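Local coordinates for Afp2 (Serratia entomophila, PDB 6RBN), which forms part of the contractile sheath of the anti-feeding prophage, a phage-tail-like injection system, and probably drives its inner tube outward on contraction, at residues Val29-Tyr34 against Asp98-Ile103; Trp309-Gly314 against Ile331-Ala336. All coordinates share one frame; numbering follows the deposited sequence.

How the contacts relate
The two contacts show one principle, pairing of strands by backbone hydrogen bonds, at two places in a sheath subunit. Contact 1 comes first along the chain and is complete before contact 2 begins. Its centre is about 9 Å from the centre of the chain, between neighbouring parallel strands of the mixed sheet, and its second segment belongs to the subtilisin-like family region. Contact 2 is an antiparallel pair in the C-terminal sheath domain, its centre about 26 Å from that of the chain. The centres of contacts 1 and 2 are about 29 Å apart. Contact 1 builds the subunit's interior; contact 2 meets Afp3 chains, one of which continues its sheet, consistent with a part in joining subunits.

Contact 1: Val29-Tyr34 against Asp98-Ile103; sequences VPLFAY and DDITLI
Val29-Tyr34 and Asp98-Ile103 meet where strand 30-34 begins to pair in parallel with strand 102-105, inside the mixed sheet and just after the loop that leaves helix 90-97. Pairing starts in the loop. Val29 O accepts Thr101 N at 2.9 Å and, more weakly, Leu102 N, so one carbonyl receives two successive amides. Thr101 OG1 sits between its own backbone N and carbonyl carbon (chi1 61°), a position from which it accepts Val29 N at 2.8 Å; the same hydroxyl also bonds Thr27 O. Further along the same pair of strands, Leu31 N reaches Leu102 O at 2.7 Å. Pro30 has no N-H to give, but its CB lies 3.9 Å from Leu102 CB on one face of the sheet. Leu31, on the opposite face from Pro30, crosses the Ile100 side chain obliquely, its CD1 3.7 Å from Ile100 CD1, and helix 90-97 packs over Leu31. The Val29 side chain instead lies against the backbone of Asp99, CB 3.3 Å from Asp99 O. Strand 30-34 also pairs with strand 82-86, which runs through helix 90-97 into strand 102-105: a beta-alpha-beta crossover in which strand 30-34 lies between the two joined strands.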
loop_
_atom_site.group_PDB
_atom_site.type_symbol
_atom_site.label_atom_id
_atom_site.label_comp_id
_atom_site.label_asym_id
_atom_site.label_seq_id
_atom_site.Cartn_x
_atom_site.Cartn_y
_atom_site.Cartn_z
ATOM N N VAL C 29 -55.838 -50.673 -41.637
ATOM C CA VAL C 29 -56.495 -51.517 -40.651
ATOM C C VAL C 29 -57.993 -51.465 -40.923
ATOM O O VAL C 29 -58.663 -50.490 -40.586
ATOM C CB VAL C 29 -56.173 -51.071 -39.213
ATOM C CG1 VAL C 29 -56.908 -51.935 -38.205
ATOM C CG2 VAL C 29 -54.683 -51.116 -38.962
ATOM N N PRO C 30 -58.549 -52.491 -41.555
ATOM C CA PRO C 30 -59.907 -52.398 -42.086
ATOM C C PRO C 30 -60.966 -52.903 -41.117
ATOM O O PRO C 30 -60.692 -53.616 -40.152
ATOM C CB PRO C 30 -59.845 -53.309 -43.316
ATOM C CG PRO C 30 -58.909 -54.354 -42.896
ATOM C CD PRO C 30 -57.874 -53.706 -42.029
ATOM N N LEU C 31 -62.202 -52.519 -41.416
ATOM C CA LEU C 31 -63.394 -53.048 -40.765
ATOM C C LEU C 31 -64.201 -53.759 -41.841
ATOM O O LEU C 31 -64.655 -53.125 -42.800
ATOM C CB LEU C 31 -64.200 -51.931 -40.100
ATOM C CG LEU C 31 -65.441 -52.234 -39.257
ATOM C CD1 LEU C 31 -65.569 -51.222 -38.159
ATOM C CD2 LEU C 31 -66.700 -52.176 -40.091
ATOM N N PHE C 32 -64.384 -55.065 -41.688
ATOM C CA PHE C 32 -65.190 -55.846 -42.619
ATOM C C PHE C 32 -66.604 -55.956 -42.067
ATOM O O PHE C 32 -66.835 -56.643 -41.069
ATOM C CB PHE C 32 -64.578 -57.223 -42.841
ATOM C CG PHE C 32 -63.307 -57.196 -43.624
ATOM C CD1 PHE C 32 -63.334 -57.161 -45.005
ATOM C CD2 PHE C 32 -62.085 -57.192 -42.983
ATOM C CE1 PHE C 32 -62.163 -57.137 -45.729
ATOM C CE2 PHE C 32 -60.914 -57.172 -43.703
ATOM C CZ PHE C 32 -60.953 -57.139 -45.077
ATOM N N ALA C 33 -67.546 -55.281 -42.713
ATOM C CA ALA C 33 -68.934 -55.296 -42.282
ATOM C C ALA C 33 -69.648 -56.507 -42.863
ATOM O O ALA C 33 -69.556 -56.767 -44.066
ATOM C CB ALA C 33 -69.643 -54.011 -42.707
ATOM N N TYR C 34 -70.346 -57.247 -42.010
ATOM C CA TYR C 34 -71.195 -58.341 -42.453
ATOM C C TYR C 34 -72.650 -58.040 -42.124
ATOM O O TYR C 34 -72.961 -57.155 -41.324
ATOM C CB TYR C 34 -70.761 -59.677 -41.835
ATOM C CG TYR C 34 -70.874 -59.787 -40.330
ATOM C CD1 TYR C 34 -69.834 -59.387 -39.507
ATOM C CD2 TYR C 34 -71.999 -60.346 -39.737
ATOM C CE1 TYR C 34 -69.925 -59.504 -38.134
ATOM C CE2 TYR C 34 -72.099 -60.467 -38.368
ATOM C CZ TYR C 34 -71.060 -60.047 -37.572
ATOM O OH TYR C 34 -71.157 -60.166 -36.205
ATOM N N ASP C 98 -60.273 -46.923 -32.412
ATOM C CA ASP C 98 -59.229 -45.902 -32.586
ATOM C C ASP C 98 -58.184 -46.250 -33.653
ATOM O O ASP C 98 -57.310 -45.439 -33.974
ATOM C CB ASP C 98 -58.533 -45.647 -31.239
ATOM C CG ASP C 98 -57.836 -44.301 -31.165
ATOM O OD1 ASP C 98 -57.995 -43.470 -32.082
ATOM O OD2 ASP C 98 -57.099 -44.077 -30.184
ATOM N N ASP C 99 -58.277 -47.434 -34.239
ATOM C CA ASP C 99 -57.230 -47.982 -35.077
ATOM C C ASP C 99 -57.693 -48.154 -36.514
ATOM O O ASP C 99 -56.864 -48.411 -37.391
ATOM C CB ASP C 99 -56.784 -49.339 -34.511
ATOM C CG ASP C 99 -55.386 -49.724 -34.923
ATOM O OD1 ASP C 99 -54.712 -48.925 -35.602
ATOM O OD2 ASP C 99 -54.956 -50.835 -34.555
ATOM N N ILE C 100 -58.980 -47.978 -36.775
ATOM C CA ILE C 100 -59.584 -48.323 -38.050
ATOM C C ILE C 100 -59.298 -47.223 -39.060
ATOM O O ILE C 100 -59.519 -46.039 -38.787
ATOM C CB ILE C 100 -61.092 -48.535 -37.874
ATOM C CG1 ILE C 100 -61.326 -49.641 -36.860
ATOM C CG2 ILE C 100 -61.750 -48.888 -39.184
ATOM C CD1 ILE C 100 -62.719 -49.711 -36.364
ATOM N N THR C 101 -58.803 -47.612 -40.230
ATOM C CA THR C 101 -58.583 -46.701 -41.342
ATOM C C THR C 101 -59.487 -46.981 -42.531
ATOM O O THR C 101 -59.765 -46.072 -43.313
ATOM C CB THR C 101 -57.124 -46.763 -41.794
ATOM O OG1 THR C 101 -56.818 -48.087 -42.237
ATOM C CG2 THR C 101 -56.201 -46.402 -40.653
ATOM N N LEU C 102 -59.951 -48.217 -42.685
ATOM C CA LEU C 102 -60.792 -48.616 -43.802
ATOM C C LEU C 102 -62.103 -49.199 -43.299
ATOM O O LEU C 102 -62.126 -49.935 -42.309
ATOM C CB LEU C 102 -60.082 -49.649 -44.677
ATOM C CG LEU C 102 -58.895 -49.187 -45.510
ATOM C CD1 LEU C 102 -58.189 -50.387 -46.088
ATOM C CD2 LEU C 102 -59.389 -48.285 -46.618
ATOM N N ILE C 103 -63.192 -48.872 -43.983
ATOM C CA ILE C 103 -64.475 -49.540 -43.789
ATOM C C ILE C 103 -64.774 -50.297 -45.072
ATOM O O ILE C 103 -65.045 -49.691 -46.116
ATOM C CB ILE C 103 -65.599 -48.559 -43.439
ATOM C CG1 ILE C 103 -65.335 -47.919 -42.081
ATOM C CG2 ILE C 103 -66.939 -49.268 -43.424
ATOM C CD1 ILE C 103 -66.301 -46.824 -41.738
#

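Contact 2: Trp309-Gly314 against Ile331-Ala336; sequences WFVQVG and IKIGLA
The Phe310 ring lies across the backbone of Gly334, whose N is 3.8 Å above the ring plane and over its centre, while Gly334 CA makes a CH-pi contact on that face, 4.0 Å from the centroid. These residues form a hydrogen-bonded pair in an antiparallel sheet, two-stranded within this chain, the strand axes 175° apart. With CG between the backbone N and the carbonyl carbon (chi1 67°), the phenyl swings over the neighbouring strand, where a glycine leaves room for it. The Trp309 indole leads away from Ile331-Ala336 toward helix 277-295, where NE1 bonds Asp288 OD1; its CB alone packs on Leu335 CB. Val311 and Ile333 lie side by side on this helix-facing side, CG2 to CG1 at 4.0 Å. On the sheet face that carries Phe310, Gln312 and Lys332 touch through their CG atoms, and Lys332 NZ continues to Ser17 O of an Afp3 chain. Ile333 and Gly334 pair in parallel with a strand of another Afp3 chain, extending the sheet between subunits, consistent with the strand sharing that links subunits in contractile sheaths. Two reciprocal bonds close the Phe310-Gly334 pair: Phe310 N to Gly334 O at 2.9 Å, and Gly334 N to Phe310 O at 3.1 Å.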
loop_
_atom_site.group_PDB
_atom_site.type_symbol
_atom_site.label_atom_id
_atom_site.label_comp_id
_atom_site.label_asym_id
_atom_site.label_seq_id
_atom_site.Cartn_x
_atom_site.Cartn_y
_atom_site.Cartn_z
ATOM N N TRP C 309 -44.693 -27.745 -47.890
ATOM C CA TRP C 309 -45.594 -27.570 -46.763
ATOM C C TRP C 309 -45.331 -26.226 -46.101
ATOM O O TRP C 309 -44.278 -25.617 -46.286
ATOM C CB TRP C 309 -45.453 -28.696 -45.726
ATOM C CG TRP C 309 -44.221 -28.615 -44.875
ATOM C CD1 TRP C 309 -44.121 -28.049 -43.642
ATOM C CD2 TRP C 309 -42.912 -29.094 -45.200
ATOM N NE1 TRP C 309 -42.840 -28.150 -43.174
ATOM C CE2 TRP C 309 -42.077 -28.788 -44.114
ATOM C CE3 TRP C 309 -42.370 -29.754 -46.302
ATOM C CZ2 TRP C 309 -40.728 -29.118 -44.099
ATOM C CZ3 TRP C 309 -41.032 -30.078 -46.285
ATOM C CH2 TRP C 309 -40.225 -29.761 -45.192
ATOM N N PHE C 310 -46.308 -25.769 -45.321
ATOM C CA PHE C 310 -46.101 -24.679 -44.379
ATOM C C PHE C 310 -46.851 -24.998 -43.097
ATOM O O PHE C 310 -47.923 -25.604 -43.121
ATOM C CB PHE C 310 -46.537 -23.306 -44.935
ATOM C CG PHE C 310 -48.021 -23.158 -45.163
ATOM C CD1 PHE C 310 -48.582 -23.525 -46.369
ATOM C CD2 PHE C 310 -48.842 -22.595 -44.193
ATOM C CE1 PHE C 310 -49.934 -23.374 -46.591
ATOM C CE2 PHE C 310 -50.193 -22.455 -44.405
ATOM C CZ PHE C 310 -50.738 -22.841 -45.608
ATOM N N VAL C 311 -46.269 -24.591 -41.974
ATOM C CA VAL C 311 -46.886 -24.702 -40.658
ATOM C C VAL C 311 -46.763 -23.344 -39.989
ATOM O O VAL C 311 -45.677 -22.756 -39.985
ATOM C CB VAL C 311 -46.214 -25.788 -39.794
ATOM C CG1 VAL C 311 -46.825 -25.828 -38.410
ATOM C CG2 VAL C 311 -46.325 -27.146 -40.443
ATOM N N GLN C 312 -47.862 -22.834 -39.438
ATOM C CA GLN C 312 -47.805 -21.554 -38.751
ATOM C C GLN C 312 -48.778 -21.498 -37.583
ATOM O O GLN C 312 -49.883 -22.042 -37.646
ATOM C CB GLN C 312 -48.053 -20.404 -39.731
ATOM C CG GLN C 312 -49.352 -20.460 -40.475
ATOM C CD GLN C 312 -49.431 -19.393 -41.535
ATOM O OE1 GLN C 312 -48.540 -18.553 -41.646
ATOM N NE2 GLN C 312 -50.477 -19.434 -42.340
ATOM N N VAL C 313 -48.338 -20.840 -36.514
ATOM C CA VAL C 313 -49.098 -20.669 -35.281
ATOM C C VAL C 313 -48.589 -19.413 -34.576
ATOM O O VAL C 313 -47.379 -19.155 -34.539
ATOM C CB VAL C 313 -49.011 -21.936 -34.401
ATOM C CG1 VAL C 313 -47.574 -22.347 -34.145
ATOM C CG2 VAL C 313 -49.730 -21.736 -33.081
ATOM N N GLY C 314 -49.500 -18.591 -34.066
ATOM C CA GLY C 314 -49.086 -17.355 -33.433
ATOM C C GLY C 314 -50.155 -16.832 -32.502
ATOM O O GLY C 314 -51.236 -17.410 -32.371
ATOM N N ILE C 331 -53.485 -24.394 -34.848
ATOM C CA ILE C 331 -52.448 -24.482 -35.860
ATOM C C ILE C 331 -53.153 -24.342 -37.202
ATOM O O ILE C 331 -54.372 -24.478 -37.289
ATOM C CB ILE C 331 -51.697 -25.828 -35.754
ATOM C CG1 ILE C 331 -51.473 -26.220 -34.293
ATOM C CG2 ILE C 331 -50.323 -25.766 -36.405
ATOM C CD1 ILE C 331 -50.579 -25.306 -33.505
ATOM N N LYS C 332 -52.408 -24.034 -38.260
ATOM C CA LYS C 332 -52.915 -24.307 -39.596
ATOM C C LYS C 332 -51.777 -24.757 -40.493
ATOM O O LYS C 332 -50.706 -24.145 -40.521
ATOM C CB LYS C 332 -53.679 -23.120 -40.199
ATOM C CG LYS C 332 -52.956 -21.826 -40.399
ATOM C CD LYS C 332 -53.912 -20.868 -41.075
ATOM C CE LYS C 332 -55.053 -20.495 -40.147
ATOM N NZ LYS C 332 -55.966 -19.490 -40.751
ATOM N N ILE C 333 -52.013 -25.864 -41.189
ATOM C CA ILE C 333 -51.002 -26.597 -41.934
ATOM C C ILE C 333 -51.507 -26.748 -43.359
ATOM O O ILE C 333 -52.659 -27.132 -43.570
ATOM C CB ILE C 333 -50.742 -27.974 -41.294
ATOM C CG1 ILE C 333 -50.264 -27.810 -39.853
ATOM C CG2 ILE C 333 -49.725 -28.761 -42.088
ATOM C CD1 ILE C 333 -50.340 -29.049 -39.033
ATOM N N GLY C 334 -50.670 -26.433 -44.324
ATOM C CA GLY C 334 -51.000 -26.669 -45.719
ATOM C C GLY C 334 -49.891 -27.451 -46.380
ATOM O O GLY C 334 -48.720 -27.215 -46.115
ATOM N N LEU C 335 -50.274 -28.395 -47.235
ATOM C CA LEU C 335 -49.295 -29.281 -47.849
ATOM C C LEU C 335 -49.843 -29.804 -49.168
ATOM O O LEU C 335 -51.049 -29.999 -49.309
ATOM C CB LEU C 335 -48.921 -30.416 -46.886
ATOM C CG LEU C 335 -49.954 -31.378 -46.299
ATOM C CD1 LEU C 335 -50.033 -32.658 -47.086
ATOM C CD2 LEU C 335 -49.639 -31.660 -44.847
ATOM N N ALA C 336 -48.947 -30.019 -50.128
ATOM C CA ALA C 336 -49.309 -30.324 -51.507
ATOM C C ALA C 336 -49.019 -31.784 -51.825
ATOM O O ALA C 336 -47.962 -32.305 -51.455
ATOM C CB ALA C 336 -48.553 -29.417 -52.477
#